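Local coordinates for protein elongation factor 1-gamma 1 (PDB 1NHY) that serves as the gamma subunit of the eukaryotic elongation factor 1 complex in protein synthesis and probably ties that complex to other cellular components, at residues F10-W15 / I168-F173; A94-W99 / L153-I158; N113-L118 / F173-G178. One frame throughout, in Å; residues are numbered along the deposited sequence.

All three contacts lie in the glutathione S-transferase-like N-terminal domain of the protein, and two of them draw on helix 160-175. Contact 1 joins the thioredoxin-like half to the helical half, whereas contacts 2 and 3 lie wholly within the helical half. Contacts 1 and 3 share Phe173 and touch directly: Tyr172 O and Phe177 N, 2.8 Å apart, probably form a hydrogen bond, and the Tyr172 ring lies against Ile115. Contact 2 stands apart, its centre about 19 Å from that of contact 1 and about 26 Å from that of contact 3. The bound sulfate, probably from the crystallisation liquor, sits at contact 1, in the cleft between the halves.

Contact 1 of 3, residues F10-W15 / I168-F173; sequences FRIRTW and IFTRYF. With SO4 (sulfate ion), chain B.
Thr170 meets Ile12 and Trp15 with its methyl group. Its CG2, anti to the backbone N, lies 3.8 Å from Ile12 CD1 and 3.9 Å from Trp15 CH2, while OG1 is turned back to bond with Ala166 O and with the hydroxyl of Tyr205, whose ring packs edge-to-face with Trp15. A threonine suits this place because one branch is apolar and the other can satisfy itself inside the domain. Ile12 CD1 also lies over one face of the indole, 3.1 Å above its plane and toward the rim. This is the domain interface of a glutathione S-transferase fold, where the first helix of the thioredoxin-like domain faces a long helix of the all-helical domain. The next residue, Arg171, bends at chi2 (-66°) and again at chi3, and its guanidinium returns to the cleft. Ile12 CG1 approaches one face, 3.3 Å from Arg171 NH2, and Trp15 CZ2 comes to the edge near the plane. Over the same face as Ile12 stands the sulfate, its O4 2.6 Å from Arg171 NH1. The positive charge would be expected to attract this anion, which also accepts a weak hydrogen bond at O1 from Ile12 N, 3.3 Å away.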
# COMPACT_ATOMS: atom_id res chain seq x y z
N PHE A 10 0.98 -5.65 -11.81
CA PHE A 10 1.94 -5.42 -10.75
C PHE A 10 2.27 -3.94 -10.57
O PHE A 10 3.29 -3.44 -11.02
CB PHE A 10 3.20 -6.24 -11.03
CG PHE A 10 3.02 -7.72 -10.83
CD1 PHE A 10 3.49 -8.34 -9.67
CD2 PHE A 10 2.38 -8.50 -11.79
CE1 PHE A 10 3.32 -9.73 -9.47
CE2 PHE A 10 2.20 -9.88 -11.61
CZ PHE A 10 2.68 -10.49 -10.45
N ARG A 11 1.34 -3.25 -9.92
CA ARG A 11 1.47 -1.84 -9.61
C ARG A 11 1.31 -1.83 -8.10
O ARG A 11 0.60 -2.67 -7.55
CB ARG A 11 0.34 -1.02 -10.26
CG ARG A 11 0.83 -0.03 -11.30
CD ARG A 11 -0.32 0.65 -12.04
NE ARG A 11 0.12 1.25 -13.30
CZ ARG A 11 -0.69 1.61 -14.29
NH1 ARG A 11 -2.01 1.43 -14.19
NH2 ARG A 11 -0.18 2.13 -15.40
N ILE A 12 1.96 -0.89 -7.44
CA ILE A 12 1.87 -0.83 -5.99
C ILE A 12 0.44 -1.03 -5.45
O ILE A 12 0.24 -1.80 -4.50
CB ILE A 12 2.44 0.50 -5.49
CG1 ILE A 12 3.96 0.45 -5.55
CG2 ILE A 12 2.05 0.74 -4.05
CD1 ILE A 12 4.55 -0.55 -4.57
N ARG A 13 -0.54 -0.35 -6.05
CA ARG A 13 -1.92 -0.47 -5.59
C ARG A 13 -2.46 -1.89 -5.67
O ARG A 13 -3.53 -2.20 -5.14
CB ARG A 13 -2.84 0.48 -6.38
CG ARG A 13 -2.97 0.15 -7.83
CD ARG A 13 -3.79 1.18 -8.57
NE ARG A 13 -3.55 1.08 -10.01
CZ ARG A 13 -4.11 1.85 -10.94
NH1 ARG A 13 -4.96 2.82 -10.60
NH2 ARG A 13 -3.82 1.66 -12.23
N THR A 14 -1.72 -2.78 -6.32
CA THR A 14 -2.14 -4.15 -6.46
C THR A 14 -1.46 -5.08 -5.47
O THR A 14 -1.94 -6.17 -5.19
CB THR A 14 -1.83 -4.66 -7.85
OG1 THR A 14 -2.77 -4.09 -8.77
CG2 THR A 14 -1.92 -6.16 -7.90
N TRP A 15 -0.35 -4.63 -4.93
CA TRP A 15 0.39 -5.46 -4.00
C TRP A 15 -0.42 -6.03 -2.85
O TRP A 15 -0.54 -7.25 -2.73
CB TRP A 15 1.59 -4.67 -3.48
CG TRP A 15 2.63 -4.38 -4.55
CD1 TRP A 15 2.45 -4.40 -5.91
CD2 TRP A 15 3.98 -3.99 -4.33
NE1 TRP A 15 3.62 -4.05 -6.55
CE2 TRP A 15 4.57 -3.79 -5.60
CE3 TRP A 15 4.76 -3.79 -3.18
CZ2 TRP A 15 5.90 -3.40 -5.75
CZ3 TRP A 15 6.08 -3.39 -3.33
CH2 TRP A 15 6.64 -3.20 -4.60
N ILE A 168 2.70 2.24 0.27
CA ILE A 168 2.88 3.62 -0.15
C ILE A 168 4.33 4.07 -0.00
O ILE A 168 4.94 4.59 -0.95
CB ILE A 168 1.93 4.52 0.62
CG1 ILE A 168 0.51 4.23 0.12
CG2 ILE A 168 2.30 6.00 0.45
CD1 ILE A 168 -0.58 4.79 0.98
N PHE A 169 4.88 3.84 1.19
CA PHE A 169 6.26 4.20 1.46
C PHE A 169 7.23 3.67 0.42
O PHE A 169 8.20 4.34 0.07
CB PHE A 169 6.64 3.68 2.83
CG PHE A 169 6.60 4.72 3.90
CD1 PHE A 169 7.56 5.72 3.93
CD2 PHE A 169 5.61 4.70 4.88
CE1 PHE A 169 7.55 6.69 4.94
CE2 PHE A 169 5.59 5.68 5.90
CZ PHE A 169 6.57 6.68 5.92
N THR A 170 6.96 2.48 -0.10
CA THR A 170 7.82 1.88 -1.12
C THR A 170 8.49 2.88 -2.08
O THR A 170 9.67 3.20 -1.91
CB THR A 170 7.01 0.83 -1.87
OG1 THR A 170 6.53 -0.12 -0.91
CG2 THR A 170 7.86 0.13 -2.89
N ARG A 171 7.76 3.38 -3.08
CA ARG A 171 8.35 4.33 -4.03
C ARG A 171 9.25 5.41 -3.39
O ARG A 171 10.21 5.86 -4.01
CB ARG A 171 7.24 5.01 -4.84
CG ARG A 171 6.36 4.03 -5.59
CD ARG A 171 7.12 3.28 -6.70
NE ARG A 171 6.87 1.84 -6.67
CZ ARG A 171 6.66 1.07 -7.74
NH1 ARG A 171 6.67 1.61 -8.96
NH2 ARG A 171 6.45 -0.23 -7.60
N TYR A 172 8.94 5.83 -2.17
CA TYR A 172 9.79 6.82 -1.52
C TYR A 172 11.15 6.19 -1.16
O TYR A 172 12.20 6.81 -1.33
CB TYR A 172 9.12 7.34 -0.25
CG TYR A 172 8.08 8.39 -0.50
CD1 TYR A 172 8.43 9.68 -0.89
CD2 TYR A 172 6.72 8.10 -0.32
CE1 TYR A 172 7.46 10.67 -1.08
CE2 TYR A 172 5.75 9.09 -0.51
CZ TYR A 172 6.13 10.36 -0.89
OH TYR A 172 5.16 11.33 -1.05
N PHE A 173 11.13 4.95 -0.68
CA PHE A 173 12.37 4.28 -0.33
C PHE A 173 13.17 3.95 -1.56
O PHE A 173 14.29 3.50 -1.47
CB PHE A 173 12.10 2.99 0.43
CG PHE A 173 11.82 3.20 1.87
CD1 PHE A 173 12.74 3.85 2.67
CD2 PHE A 173 10.60 2.81 2.40
CE1 PHE A 173 12.46 4.11 4.00
CE2 PHE A 173 10.30 3.07 3.74
CZ PHE A 173 11.24 3.72 4.54
S SO4 B . 3.46 2.42 -9.62
O1 SO4 B . 2.19 2.08 -8.95
O2 SO4 B . 3.17 3.04 -10.94
O3 SO4 B . 4.25 3.37 -8.79
O4 SO4 B . 4.24 1.19 -9.83

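Contact 2 of 3, residues A94-W99 / L153-I158; sequences AQIIRW and LATENI
Ala154 presses its methyl group against the backbone of helix 90-107. CB lies 3.4 Å from Ile96 CA and 3.5 Å from Gln95 O, so close to the main chain that a small side chain suits the place; the CA atoms of Ile96 and Ala154 are only 5.0 Å apart. Next to it, Leu153 covers the indole of Trp99. Its CB sits over the five-membered ring, 4.0 Å from the centroid and 21° off the ring normal, a CH-pi contact, and CD2 reaches the six-membered ring near CE3 and CZ3. The carbonyl of the same leucine also lies above the indole: Leu153 O is 3.2 Å from Trp99 NE1, but the angle is too poor for a hydrogen bond. Ala161 of helix 160-175 and Phe143 of helix 126-147, edge-to-face with the indole, add to this buried part of the helical domain.

Toward the partly exposed Thr155 the fit slackens: its CG2 comes no nearer than 4.4 Å to CG1 of the buried Ile96. Of the side chain of Gln95, partly exposed, CB alone comes near Ala154. With chi1 at 56°, Thr155 OG1 turns to its own loop and gives a weak hydrogen bond to Asn157 O. The loop's firmer polar tie is Leu153 N to Asp162 OD1, consistent with the aspartate that fixes this loop to the start of the following helix in glutathione S-transferases. No hydrogen bond joins the two segments, which implies that the loop's hold on helix 90-107 rests on apolar shape and the indole face.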
# COMPACT_ATOMS: atom_id res chain seq x y z
N ALA A 94 -11.13 2.41 14.43
CA ALA A 94 -10.93 3.80 14.04
C ALA A 94 -9.45 4.12 13.82
O ALA A 94 -9.05 4.63 12.76
CB ALA A 94 -11.50 4.72 15.09
N GLN A 95 -8.65 3.80 14.83
CA GLN A 95 -7.23 4.05 14.73
C GLN A 95 -6.63 3.46 13.47
O GLN A 95 -5.78 4.08 12.83
CB GLN A 95 -6.54 3.49 15.95
CG GLN A 95 -6.55 4.46 17.09
CD GLN A 95 -5.88 5.77 16.72
OE1 GLN A 95 -4.99 5.79 15.87
NE2 GLN A 95 -6.27 6.86 17.37
N ILE A 96 -7.07 2.27 13.11
CA ILE A 96 -6.54 1.64 11.92
C ILE A 96 -6.88 2.49 10.71
O ILE A 96 -6.06 2.67 9.80
CB ILE A 96 -7.11 0.23 11.71
CG1 ILE A 96 -6.74 -0.67 12.89
CG2 ILE A 96 -6.60 -0.32 10.39
CD1 ILE A 96 -7.48 -1.98 12.91
N ILE A 97 -8.09 3.04 10.71
CA ILE A 97 -8.57 3.87 9.61
C ILE A 97 -7.83 5.18 9.61
O ILE A 97 -7.65 5.82 8.56
CB ILE A 97 -10.06 4.15 9.77
CG1 ILE A 97 -10.80 2.82 9.94
CG2 ILE A 97 -10.58 4.92 8.59
CD1 ILE A 97 -12.28 2.94 9.99
N ARG A 98 -7.42 5.61 10.79
CA ARG A 98 -6.69 6.85 10.88
C ARG A 98 -5.43 6.74 10.04
O ARG A 98 -5.26 7.48 9.08
CB ARG A 98 -6.35 7.14 12.32
CG ARG A 98 -5.50 8.36 12.48
CD ARG A 98 -5.34 8.67 13.94
NE ARG A 98 -3.96 9.00 14.24
CZ ARG A 98 -3.56 9.61 15.35
NH1 ARG A 98 -4.47 9.97 16.28
NH2 ARG A 98 -2.26 9.85 15.52
N TRP A 99 -4.55 5.80 10.39
CA TRP A 99 -3.33 5.66 9.63
C TRP A 99 -3.61 5.25 8.21
O TRP A 99 -2.97 5.72 7.27
CB TRP A 99 -2.42 4.67 10.31
CG TRP A 99 -1.98 5.24 11.59
CD1 TRP A 99 -2.58 5.11 12.80
CD2 TRP A 99 -0.83 6.08 11.79
NE1 TRP A 99 -1.88 5.80 13.76
CE2 TRP A 99 -0.80 6.41 13.16
CE3 TRP A 99 0.17 6.57 10.94
CZ2 TRP A 99 0.21 7.21 13.72
CZ3 TRP A 99 1.17 7.37 11.48
CH2 TRP A 99 1.18 7.68 12.86
N LEU A 153 1.61 0.78 13.36
CA LEU A 153 0.93 2.07 13.32
C LEU A 153 -0.32 2.24 14.18
O LEU A 153 -0.41 3.17 14.97
CB LEU A 153 0.57 2.42 11.88
CG LEU A 153 1.71 2.47 10.88
CD1 LEU A 153 1.17 2.75 9.48
CD2 LEU A 153 2.69 3.53 11.31
N ALA A 154 -1.29 1.35 14.05
CA ALA A 154 -2.51 1.52 14.80
C ALA A 154 -2.73 0.53 15.91
O ALA A 154 -3.67 0.68 16.69
CB ALA A 154 -3.71 1.49 13.86
N THR A 155 -1.87 -0.48 16.02
CA THR A 155 -2.07 -1.50 17.06
C THR A 155 -0.79 -2.26 17.41
O THR A 155 0.32 -1.80 17.12
CB THR A 155 -3.14 -2.50 16.60
OG1 THR A 155 -2.77 -3.06 15.33
CG2 THR A 155 -4.49 -1.80 16.44
N GLU A 156 -0.92 -3.41 18.08
CA GLU A 156 0.30 -4.16 18.39
C GLU A 156 0.34 -5.40 17.52
O GLU A 156 0.80 -6.46 17.94
CB GLU A 156 0.37 -4.52 19.87
CG GLU A 156 0.53 -3.31 20.76
CD GLU A 156 1.87 -2.59 20.60
OE1 GLU A 156 2.20 -2.12 19.48
OE2 GLU A 156 2.59 -2.47 21.60
N ASN A 157 -0.16 -5.25 16.29
CA ASN A 157 -0.21 -6.31 15.30
C ASN A 157 -0.16 -5.66 13.95
O ASN A 157 -0.56 -4.50 13.80
CB ASN A 157 -1.51 -7.06 15.40
CG ASN A 157 -1.51 -8.07 16.49
OD1 ASN A 157 -0.73 -9.02 16.46
ND2 ASN A 157 -2.39 -7.88 17.47
N ILE A 158 0.34 -6.37 12.94
CA ILE A 158 0.33 -5.77 11.62
C ILE A 158 -1.14 -5.66 11.22
O ILE A 158 -1.83 -6.66 11.11
CB ILE A 158 1.05 -6.63 10.59
CG1 ILE A 158 2.56 -6.54 10.80
CG2 ILE A 158 0.62 -6.20 9.18
CD1 ILE A 158 3.37 -7.24 9.74

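Contact 3 of 3, residues N113-L118 / F173-G178; sequences NTIVPL and FESLFG
Thr114 touches Leu176 just ahead of helix 115-118. Its OG1, set by a chi1 of 64° between the backbone N and the carbonyl carbon, lies 3.7 Å from Leu176 CD1, but the hydroxyl has its polar partner earlier in the chain, in a hydrogen bond to Gln110 O. Threonine can thus be buried here without an unmet polar group, and still lends CB to the apolar surface at 3.9 Å from the same methyl. Ile115 carries more of the contact. Its CG1 is 4.1 Å from Ser175 CB, and CD1, swung round by a chi2 of 63°, comes to 3.4 Å from Leu176 CD1. The small serine meets the isoleucine with its CB alone, and its OG makes a weak hydrogen bond back to Arg171 O. A turn later, Leu118 CD1 meets the other branch of the leucine, 3.5 Å from Leu176 CD2. The two methyls of Leu176 therefore serve different neighbours, CD1 the start of the short helix and CD2 its end, with Met133 of helix 126-147 also against this side chain. An alanine in place of Leu176 would probably open a gap against the short helix, with Thr114 and Ile115 losing the CD1 methyl and Leu118 the CD2 methyl. The join ties the residues at the end of helix 160-175 and just past it to the short helix 115-118, within the all-helical C-terminal half of the glutathione S-transferase fold.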
# COMPACT_ATOMS: atom_id res chain seq x y z
N ASN A 113 3.94 14.78 -6.62
CA ASN A 113 4.49 16.12 -6.50
C ASN A 113 5.97 16.04 -6.26
O ASN A 113 6.63 17.05 -6.05
CB ASN A 113 3.83 16.87 -5.36
CG ASN A 113 2.48 17.39 -5.75
OD1 ASN A 113 1.82 18.09 -4.98
ND2 ASN A 113 2.05 17.05 -6.96
N THR A 114 6.50 14.82 -6.28
CA THR A 114 7.92 14.62 -6.06
C THR A 114 8.42 13.51 -6.96
O THR A 114 9.05 13.77 -7.97
CB THR A 114 8.20 14.28 -4.60
OG1 THR A 114 7.59 13.02 -4.29
CG2 THR A 114 7.63 15.34 -3.68
N ILE A 115 8.14 12.26 -6.60
CA ILE A 115 8.62 11.16 -7.42
C ILE A 115 8.32 11.41 -8.89
O ILE A 115 9.24 11.49 -9.69
CB ILE A 115 8.01 9.79 -6.98
CG1 ILE A 115 8.73 9.28 -5.72
CG2 ILE A 115 8.12 8.77 -8.12
CD1 ILE A 115 8.56 10.18 -4.52
N VAL A 116 7.05 11.54 -9.26
CA VAL A 116 6.69 11.76 -10.66
C VAL A 116 7.52 12.87 -11.31
O VAL A 116 8.12 12.65 -12.36
CB VAL A 116 5.19 12.11 -10.81
CG1 VAL A 116 4.80 12.06 -12.28
CG2 VAL A 116 4.33 11.15 -9.99
N PRO A 117 7.55 14.08 -10.71
CA PRO A 117 8.32 15.20 -11.28
C PRO A 117 9.81 14.84 -11.43
O PRO A 117 10.35 14.84 -12.54
CB PRO A 117 8.11 16.31 -10.26
CG PRO A 117 6.74 16.02 -9.74
CD PRO A 117 6.80 14.53 -9.53
N LEU A 118 10.46 14.53 -10.31
CA LEU A 118 11.87 14.16 -10.33
C LEU A 118 12.13 13.08 -11.35
O LEU A 118 12.97 13.24 -12.23
CB LEU A 118 12.31 13.66 -8.96
CG LEU A 118 12.28 14.73 -7.88
CD1 LEU A 118 12.66 14.11 -6.55
CD2 LEU A 118 13.24 15.84 -8.25
N PHE A 173 11.13 4.95 -0.68
CA PHE A 173 12.37 4.28 -0.33
C PHE A 173 13.17 3.95 -1.56
O PHE A 173 14.29 3.50 -1.47
CB PHE A 173 12.10 2.99 0.43
CG PHE A 173 11.82 3.20 1.87
CD1 PHE A 173 12.74 3.85 2.67
CD2 PHE A 173 10.60 2.81 2.40
CE1 PHE A 173 12.46 4.11 4.00
CE2 PHE A 173 10.30 3.07 3.74
CZ PHE A 173 11.24 3.72 4.54
N GLU A 174 12.59 4.19 -2.73
CA GLU A 174 13.30 3.89 -3.96
C GLU A 174 13.83 5.12 -4.66
O GLU A 174 14.75 5.02 -5.47
CB GLU A 174 12.39 3.13 -4.91
CG GLU A 174 11.89 1.85 -4.32
CD GLU A 174 11.21 0.97 -5.35
OE1 GLU A 174 10.23 1.43 -5.99
OE2 GLU A 174 11.66 -0.19 -5.52
N SER A 175 13.28 6.29 -4.34
CA SER A 175 13.72 7.48 -5.02
C SER A 175 14.07 8.63 -4.11
O SER A 175 14.84 9.50 -4.48
CB SER A 175 12.64 7.95 -6.00
OG SER A 175 12.05 6.85 -6.68
N LEU A 176 13.53 8.64 -2.90
CA LEU A 176 13.83 9.76 -2.04
C LEU A 176 14.45 9.46 -0.69
O LEU A 176 15.12 10.31 -0.12
CB LEU A 176 12.56 10.59 -1.81
CG LEU A 176 11.96 11.23 -3.05
CD1 LEU A 176 10.73 12.02 -2.66
CD2 LEU A 176 12.99 12.13 -3.69
N PHE A 177 14.23 8.27 -0.17
CA PHE A 177 14.78 7.95 1.13
C PHE A 177 16.07 7.18 1.04
O PHE A 177 16.07 5.95 1.00
CB PHE A 177 13.77 7.17 1.94
CG PHE A 177 12.47 7.88 2.10
CD1 PHE A 177 12.40 9.26 2.00
CD2 PHE A 177 11.32 7.17 2.40
CE1 PHE A 177 11.20 9.93 2.19
CE2 PHE A 177 10.11 7.84 2.60
CZ PHE A 177 10.06 9.21 2.49
N GLY A 178 17.18 7.92 1.02
CA GLY A 178 18.48 7.28 0.91
C GLY A 178 19.14 6.96 2.23
O GLY A 178 18.49 6.79 3.26